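Local coordinates for monosaccharide ABC transporter substrate-binding protein, CUT2 family (Bradyrhizobium sp., PDB 4YHS) that probably captures a sugar or a related small solute in the periplasm and delivers it to its ABC transporter for import, at residues A[32-37]-A[320-325]; A[186-191]-A[247-252]; A[294-299]-A[341-346]. All coordinates share one frame; numbering follows the deposited sequence.

Contact 1 (A[32-37]-A[320-325])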
# COMPACT_ATOMS: atom_id res chain seq x y z
N ALA A 32 9.06 7.20 -6.48
CA ALA A 32 9.32 8.48 -5.84
C ALA A 32 10.25 8.22 -4.67
O ALA A 32 9.92 7.42 -3.79
CB ALA A 32 8.01 9.12 -5.36
N LYS A 33 11.39 8.91 -4.66
CA LYS A 33 12.34 8.72 -3.57
C LYS A 33 12.32 9.93 -2.69
O LYS A 33 11.97 11.03 -3.13
CB LYS A 33 13.74 8.46 -4.08
CG LYS A 33 14.33 9.56 -4.90
CD LYS A 33 15.73 9.13 -5.37
CE LYS A 33 16.41 10.22 -6.18
NZ LYS A 33 17.00 11.25 -5.30
N ILE A 34 12.77 9.71 -1.46
CA ILE A 34 12.78 10.73 -0.44
C ILE A 34 14.22 11.09 -0.08
O ILE A 34 15.04 10.21 0.19
CB ILE A 34 12.02 10.26 0.81
CG1 ILE A 34 10.59 9.89 0.45
CG2 ILE A 34 12.07 11.35 1.89
CD1 ILE A 34 9.74 11.07 -0.04
N ASP A 35 14.50 12.39 -0.09
CA ASP A 35 15.79 12.98 0.29
C ASP A 35 15.61 14.23 1.19
O ASP A 35 14.86 15.14 0.86
CB ASP A 35 16.60 13.38 -0.94
CG ASP A 35 16.98 12.21 -1.80
OD1 ASP A 35 17.99 11.54 -1.48
OD2 ASP A 35 16.28 11.96 -2.80
N PRO A 36 16.33 14.29 2.31
CA PRO A 36 17.25 13.24 2.75
C PRO A 36 16.50 11.99 3.18
O PRO A 36 15.37 12.08 3.69
CB PRO A 36 17.99 13.88 3.93
CG PRO A 36 17.15 15.01 4.38
CD PRO A 36 16.32 15.45 3.22
N PRO A 37 17.09 10.82 2.91
CA PRO A 37 16.36 9.61 3.26
C PRO A 37 16.03 9.53 4.75
O PRO A 37 16.83 9.91 5.59
CB PRO A 37 17.32 8.48 2.84
CG PRO A 37 18.60 9.11 2.44
CD PRO A 37 18.32 10.55 2.16
N VAL A 320 18.89 2.94 -3.77
CA VAL A 320 18.04 4.05 -3.41
C VAL A 320 17.56 3.77 -1.99
O VAL A 320 17.00 2.73 -1.74
CB VAL A 320 16.85 4.20 -4.39
CG1 VAL A 320 15.97 5.32 -3.92
CG2 VAL A 320 17.36 4.43 -5.81
N LYS A 321 17.83 4.69 -1.04
CA LYS A 321 17.64 4.35 0.37
C LYS A 321 16.20 4.44 0.86
O LYS A 321 15.79 3.67 1.74
CB LYS A 321 18.52 5.27 1.23
CG LYS A 321 18.53 4.95 2.70
CD LYS A 321 19.79 5.58 3.35
CE LYS A 321 19.73 5.45 4.87
NZ LYS A 321 21.02 5.75 5.55
N HIS A 322 15.44 5.39 0.32
CA HIS A 322 14.09 5.60 0.77
C HIS A 322 13.20 5.86 -0.45
O HIS A 322 13.25 6.92 -1.08
CB HIS A 322 14.09 6.74 1.79
CG HIS A 322 12.76 7.03 2.42
ND1 HIS A 322 12.63 7.91 3.47
CD2 HIS A 322 11.51 6.62 2.12
CE1 HIS A 322 11.36 8.01 3.81
NE2 HIS A 322 10.66 7.24 2.99
N VAL A 323 12.40 4.86 -0.81
CA VAL A 323 11.63 4.94 -2.06
C VAL A 323 10.32 4.15 -1.99
O VAL A 323 10.18 3.16 -1.26
CB VAL A 323 12.52 4.45 -3.27
CG1 VAL A 323 12.93 2.97 -3.13
CG2 VAL A 323 11.87 4.71 -4.63
N GLY A 324 9.34 4.63 -2.75
CA GLY A 324 8.09 3.93 -2.98
C GLY A 324 7.69 3.98 -4.43
O GLY A 324 8.11 4.87 -5.17
N PRO A 325 6.88 3.01 -4.87
CA PRO A 325 6.27 3.16 -6.19
C PRO A 325 5.50 4.48 -6.28
O PRO A 325 4.96 4.95 -5.29
CB PRO A 325 5.32 1.97 -6.28
CG PRO A 325 5.90 0.96 -5.37
CD PRO A 325 6.46 1.74 -4.24
O HOH W 1 16.25 7.96 -0.92
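Ala32 and Gly324 form an antiparallel hydrogen-bonded pair: Ala32 N reaches Gly324 O at 2.8 Å, and Gly324 N answers to Ala32 O at 3.0 Å. Lys33 faces Val323 as the next, non-hydrogen-bonded pair, and Lys33 CA also makes a CA-H...O contact of 3.2 Å to His322 O. The Lys33 stem crosses the Val320 side chain at about a right angle, CB and CD both touching CG1. The rest of the Lys33 chain reaches Asp35 on its own strand, where NZ and OD2 form a salt bridge. Ile34 N donates to His322 O at 2.9 Å. The Ile34 side chain sits over one face of the imidazole, crossing it at a slant, with CB 3.6 Å from the ring centroid of His322 and almost on the normal, a CH-pi contact. The same two residues are joined again through water 1, which donates to Ile34 O and accepts from His322 N. The cis peptide before Pro36 turns the chain, and Pro37 returns to lay its CB 3.7 Å from Lys321 CG, across the extended lysine chain. The carbonyl carbon of Pro37 sits at the edge of the His322 ring, whose ND1 is hydrogen-bonded to Phe38 N. Strand 322-331 is thus edged by the N-terminal strand 29-35, itself paired with 43-49, an antiparallel appendage to the otherwise largely parallel sheet of a periplasmic-binding-protein lobe.

Contact 2 (A[186-191]-A[247-252])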
# COMPACT_ATOMS: atom_id res chain seq x y z
N VAL A 186 -20.49 19.77 -6.14
CA VAL A 186 -20.85 18.35 -6.04
C VAL A 186 -20.47 17.86 -4.67
O VAL A 186 -19.45 18.28 -4.12
CB VAL A 186 -20.17 17.47 -7.11
CG1 VAL A 186 -20.64 17.85 -8.51
CG2 VAL A 186 -18.63 17.56 -7.02
N VAL A 187 -21.30 16.99 -4.11
CA VAL A 187 -21.14 16.57 -2.72
C VAL A 187 -20.49 15.22 -2.63
O VAL A 187 -20.91 14.28 -3.31
CB VAL A 187 -22.52 16.55 -2.00
CG1 VAL A 187 -22.39 16.05 -0.58
CG2 VAL A 187 -23.13 17.94 -2.04
N VAL A 188 -19.44 15.11 -1.82
CA VAL A 188 -18.78 13.83 -1.59
C VAL A 188 -19.06 13.35 -0.17
O VAL A 188 -18.81 14.07 0.79
CB VAL A 188 -17.25 13.91 -1.74
CG1 VAL A 188 -16.61 12.58 -1.40
CG2 VAL A 188 -16.86 14.38 -3.17
N GLY A 189 -19.52 12.11 -0.05
CA GLY A 189 -19.60 11.43 1.23
C GLY A 189 -18.27 10.74 1.41
O GLY A 189 -17.84 10.03 0.53
N TRP A 190 -17.61 10.99 2.54
CA TRP A 190 -16.22 10.57 2.79
C TRP A 190 -16.19 9.68 4.04
O TRP A 190 -16.67 10.09 5.11
CB TRP A 190 -15.35 11.81 2.92
CG TRP A 190 -13.89 11.61 3.28
CD1 TRP A 190 -13.25 12.18 4.32
CD2 TRP A 190 -12.90 10.81 2.59
NE1 TRP A 190 -11.93 11.80 4.35
CE2 TRP A 190 -11.69 10.96 3.30
CE3 TRP A 190 -12.93 10.00 1.46
CZ2 TRP A 190 -10.51 10.33 2.90
CZ3 TRP A 190 -11.76 9.37 1.07
CH2 TRP A 190 -10.58 9.53 1.78
N PHE A 191 -15.62 8.49 3.89
CA PHE A 191 -15.71 7.41 4.87
C PHE A 191 -14.33 6.85 5.08
O PHE A 191 -13.98 5.84 4.47
CB PHE A 191 -16.66 6.33 4.39
CG PHE A 191 -18.04 6.86 4.10
CD1 PHE A 191 -19.00 6.94 5.10
CD2 PHE A 191 -18.37 7.30 2.84
CE1 PHE A 191 -20.28 7.44 4.83
CE2 PHE A 191 -19.66 7.81 2.57
CZ PHE A 191 -20.59 7.88 3.58
N TYR A 247 -20.75 11.50 -4.97
CA TYR A 247 -19.71 10.47 -4.78
C TYR A 247 -19.70 9.94 -3.37
O TYR A 247 -19.90 10.68 -2.42
CB TYR A 247 -18.31 11.00 -5.06
CG TYR A 247 -18.11 11.51 -6.45
CD1 TYR A 247 -17.90 10.64 -7.50
CD2 TYR A 247 -18.16 12.87 -6.71
CE1 TYR A 247 -17.73 11.10 -8.78
CE2 TYR A 247 -17.98 13.36 -8.00
CZ TYR A 247 -17.76 12.45 -9.03
OH TYR A 247 -17.58 12.87 -10.32
N VAL A 248 -19.44 8.63 -3.28
CA VAL A 248 -19.18 7.96 -2.02
C VAL A 248 -17.73 7.49 -2.09
O VAL A 248 -17.38 6.67 -2.94
CB VAL A 248 -20.13 6.78 -1.80
CG1 VAL A 248 -19.64 5.84 -0.69
CG2 VAL A 248 -21.52 7.31 -1.51
N ALA A 249 -16.89 8.08 -1.25
CA ALA A 249 -15.47 7.74 -1.26
C ALA A 249 -15.03 7.37 0.13
O ALA A 249 -15.48 7.95 1.12
CB ALA A 249 -14.63 8.89 -1.77
N GLY A 250 -14.10 6.42 0.20
CA GLY A 250 -13.56 6.06 1.50
C GLY A 250 -12.76 4.77 1.44
O GLY A 250 -12.08 4.53 0.44
N THR A 251 -12.80 3.96 2.48
CA THR A 251 -11.99 2.75 2.46
C THR A 251 -12.47 1.81 1.36
O THR A 251 -13.61 1.89 0.85
CB THR A 251 -12.02 1.98 3.79
OG1 THR A 251 -13.28 1.33 3.93
CG2 THR A 251 -11.77 2.91 5.00
N ALA A 252 -11.60 0.87 1.01
CA ALA A 252 -11.97 -0.16 0.04
C ALA A 252 -13.17 -0.94 0.53
O ALA A 252 -14.05 -1.30 -0.24
CB ALA A 252 -10.78 -1.09 -0.23
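Trp190 meets Ala249 edge-on, its CE3 3.8 Å from Ala249 CB, while the ring of Phe207 stacks against the indole. Phe276 also meets that ring, with the planes inclined, and Trp190 NE1 is hydrogen-bonded to Asn204. On this same face of the sheet, Tyr247 has Val186 CG2 at its ring edge and Val188 CG2 lying obliquely to it; its OH bonds to His179. On the opposite face, the edge of Phe191 receives Ala249 O, 3.4 Å from Phe191 CD2, and Phe191 CE2 lies 3.8 Å from Val248 CG1. With Trp190 CG anti to the backbone N (chi1 176°), chi2 of -125° turns the six-membered ring toward Ala249 and Gly250. Cut back to an alanine, this position is likely to leave Phe207 without its stacking partner and Asn204 OD1 without the indole N-H. Between the strands, Ala249 N donates almost straight to Gly189 O at 2.8 Å, and Phe191 N returns a bond to Ala249 O. Thr251 N, bonded to Phe191 O at 3.0 Å, leads into helix 252-264. Phe191 packs on helix 228-241. This parallel pairing, central in a four-stranded sheet of order 2-1-3-4, is that of a Rossmann-like lobe of a type I periplasmic binding protein.

Contact 3 (A[294-299]-A[341-346])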
# COMPACT_ATOMS: atom_id res chain seq x y z
N ALA A 294 -9.70 3.96 -7.79
CA ALA A 294 -8.94 3.85 -6.55
C ALA A 294 -7.45 3.95 -6.89
O ALA A 294 -7.05 3.51 -7.95
CB ALA A 294 -9.23 2.51 -5.84
N PRO A 295 -6.64 4.49 -5.98
CA PRO A 295 -5.18 4.50 -6.19
C PRO A 295 -4.57 3.13 -5.95
O PRO A 295 -5.09 2.35 -5.15
CB PRO A 295 -4.68 5.49 -5.16
CG PRO A 295 -5.62 5.36 -4.03
CD PRO A 295 -6.99 5.12 -4.69
N ALA A 296 -3.45 2.87 -6.62
CA ALA A 296 -2.70 1.65 -6.35
C ALA A 296 -1.34 2.04 -5.82
O ALA A 296 -0.69 2.92 -6.39
CB ALA A 296 -2.58 0.82 -7.59
N ASP A 297 -0.90 1.37 -4.77
CA ASP A 297 0.47 1.60 -4.22
C ASP A 297 1.46 0.57 -4.73
O ASP A 297 2.64 0.59 -4.34
CB ASP A 297 0.48 1.62 -2.69
CG ASP A 297 0.30 0.25 -2.04
OD1 ASP A 297 -0.17 -0.69 -2.70
OD2 ASP A 297 0.58 0.14 -0.84
N SER A 298 1.02 -0.24 -5.67
CA SER A 298 1.89 -1.26 -6.27
C SER A 298 2.61 -2.04 -5.16
O SER A 298 3.86 -2.10 -5.11
CB SER A 298 2.93 -0.61 -7.21
OG SER A 298 2.32 -0.03 -8.34
N MSE A 299 1.85 -2.62 -4.23
CA MSE A 299 2.47 -3.30 -3.08
C MSE A 299 3.33 -4.49 -3.48
O MSE A 299 4.29 -4.84 -2.79
CB MSE A 299 1.41 -3.74 -2.06
CG MSE A 299 0.77 -5.12 -2.20
SE MSE A 299 -0.42 -5.25 -3.76
CE MSE A 299 -2.05 -4.35 -3.11
N ALA A 341 -0.46 -8.05 -11.86
CA ALA A 341 0.59 -8.54 -10.97
C ALA A 341 1.58 -7.48 -10.50
O ALA A 341 2.43 -7.79 -9.66
CB ALA A 341 1.36 -9.68 -11.61
N ASN A 342 1.45 -6.23 -10.97
CA ASN A 342 2.23 -5.15 -10.35
C ASN A 342 1.49 -4.53 -9.14
O ASN A 342 2.10 -3.86 -8.30
CB ASN A 342 2.55 -4.06 -11.35
CG ASN A 342 3.50 -4.53 -12.41
OD1 ASN A 342 4.17 -5.56 -12.24
ND2 ASN A 342 3.58 -3.79 -13.51
N ILE A 343 0.17 -4.75 -9.07
CA ILE A 343 -0.63 -4.00 -8.08
C ILE A 343 -1.51 -4.86 -7.21
O ILE A 343 -2.07 -4.34 -6.25
CB ILE A 343 -1.54 -2.91 -8.75
CG1 ILE A 343 -2.53 -3.50 -9.76
CG2 ILE A 343 -0.66 -1.86 -9.44
CD1 ILE A 343 -3.57 -2.48 -10.24
N LEU A 344 -1.59 -6.15 -7.51
CA LEU A 344 -2.31 -7.14 -6.72
C LEU A 344 -1.65 -8.49 -6.90
O LEU A 344 -0.93 -8.72 -7.89
CB LEU A 344 -3.76 -7.23 -7.15
CG LEU A 344 -4.78 -6.17 -6.70
CD1 LEU A 344 -6.11 -6.42 -7.43
CD2 LEU A 344 -4.96 -6.23 -5.21
N PRO A 345 -1.91 -9.44 -5.98
CA PRO A 345 -1.45 -10.79 -6.30
C PRO A 345 -2.26 -11.37 -7.45
O PRO A 345 -3.41 -10.95 -7.64
CB PRO A 345 -1.70 -11.56 -5.00
CG PRO A 345 -2.84 -10.85 -4.38
CD PRO A 345 -2.62 -9.39 -4.68
N PRO A 346 -1.70 -12.33 -8.20
CA PRO A 346 -2.52 -13.01 -9.21
C PRO A 346 -3.72 -13.68 -8.54
O PRO A 346 -3.58 -14.09 -7.38
CB PRO A 346 -1.56 -14.07 -9.79
CG PRO A 346 -0.17 -13.48 -9.48
CD PRO A 346 -0.33 -12.85 -8.16
O HOH W 2 -1.31 -1.90 -5.48
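Ala296, Ser298 and Met299 meet Ile343 and its neighbours in a buried side-chain and water-mediated contact between the end of strand 293-296 and the loop that follows strand 322-331, near the middle of the chain, probably where the two lobes of a type I periplasmic binding protein join. No direct hydrogen bond crosses it. Ile343 is the apolar centre: its CG2 lies 3.8 Å from Ala296 CB and 3.7 Å from Ser298 OG. That methyl branch stands anti to the carbonyl carbon of Ile343, while CG1 takes the place between N and C (chi1 60°), leaving the short branch to face both partners. The backbones come together at Ser298, whose CA approaches Asn342 O at 3.3 Å in a CA-H...O contact; this carbonyl oxygen is buried and finds no conventional partner in the model. Met299, a selenomethionine here, folds back through bends at chi2 and chi3 and brings SE to 3.1 Å from Ile343 O, a tight approach. Its CE goes on to touch Leu344 CD2 at 4.1 Å. Ile343 O is also served by water 2, which donates to it at 2.7 Å and to Asp297 OD1 at 3.2 Å, so one water links the acidic side chain to the loop backbone. The other carboxylate oxygen, Asp297 OD2, bonds to Tyr72 of helix 71-87, and Ser298 OG bonds to Tyr29 on strand 29-35. Around the contact, Met299 rests on Tyr72 and Val76 of helix 71-87, Ile343 and Leu344 pack against Tyr283 of helix 280-287, and Phe328 of strand 322-331 lies against both Ser298 and Ile343.

Starting at the N terminus, strand 29-35 opens the longest loop, which contact 1 closes almost three hundred residues later on strand 322-331. Contact 2 opens and closes within that span, fastening neighbouring strands of the four-stranded parallel sheet of the other lobe. Contact 3 ties the end of strand 293-296 and the start of helix 299-314 to the loop 341-346 near the C terminus; its first segment precedes 320-325 and its second follows it, so contacts 1 and 3 cross. They also touch, with Pro325 packed on Asp297 and Ser298, and share the mixed sheet in which 322-331 neighbours 293-296. Contacts 2 and 3 remain apart, their nearest atoms about 7 Å away.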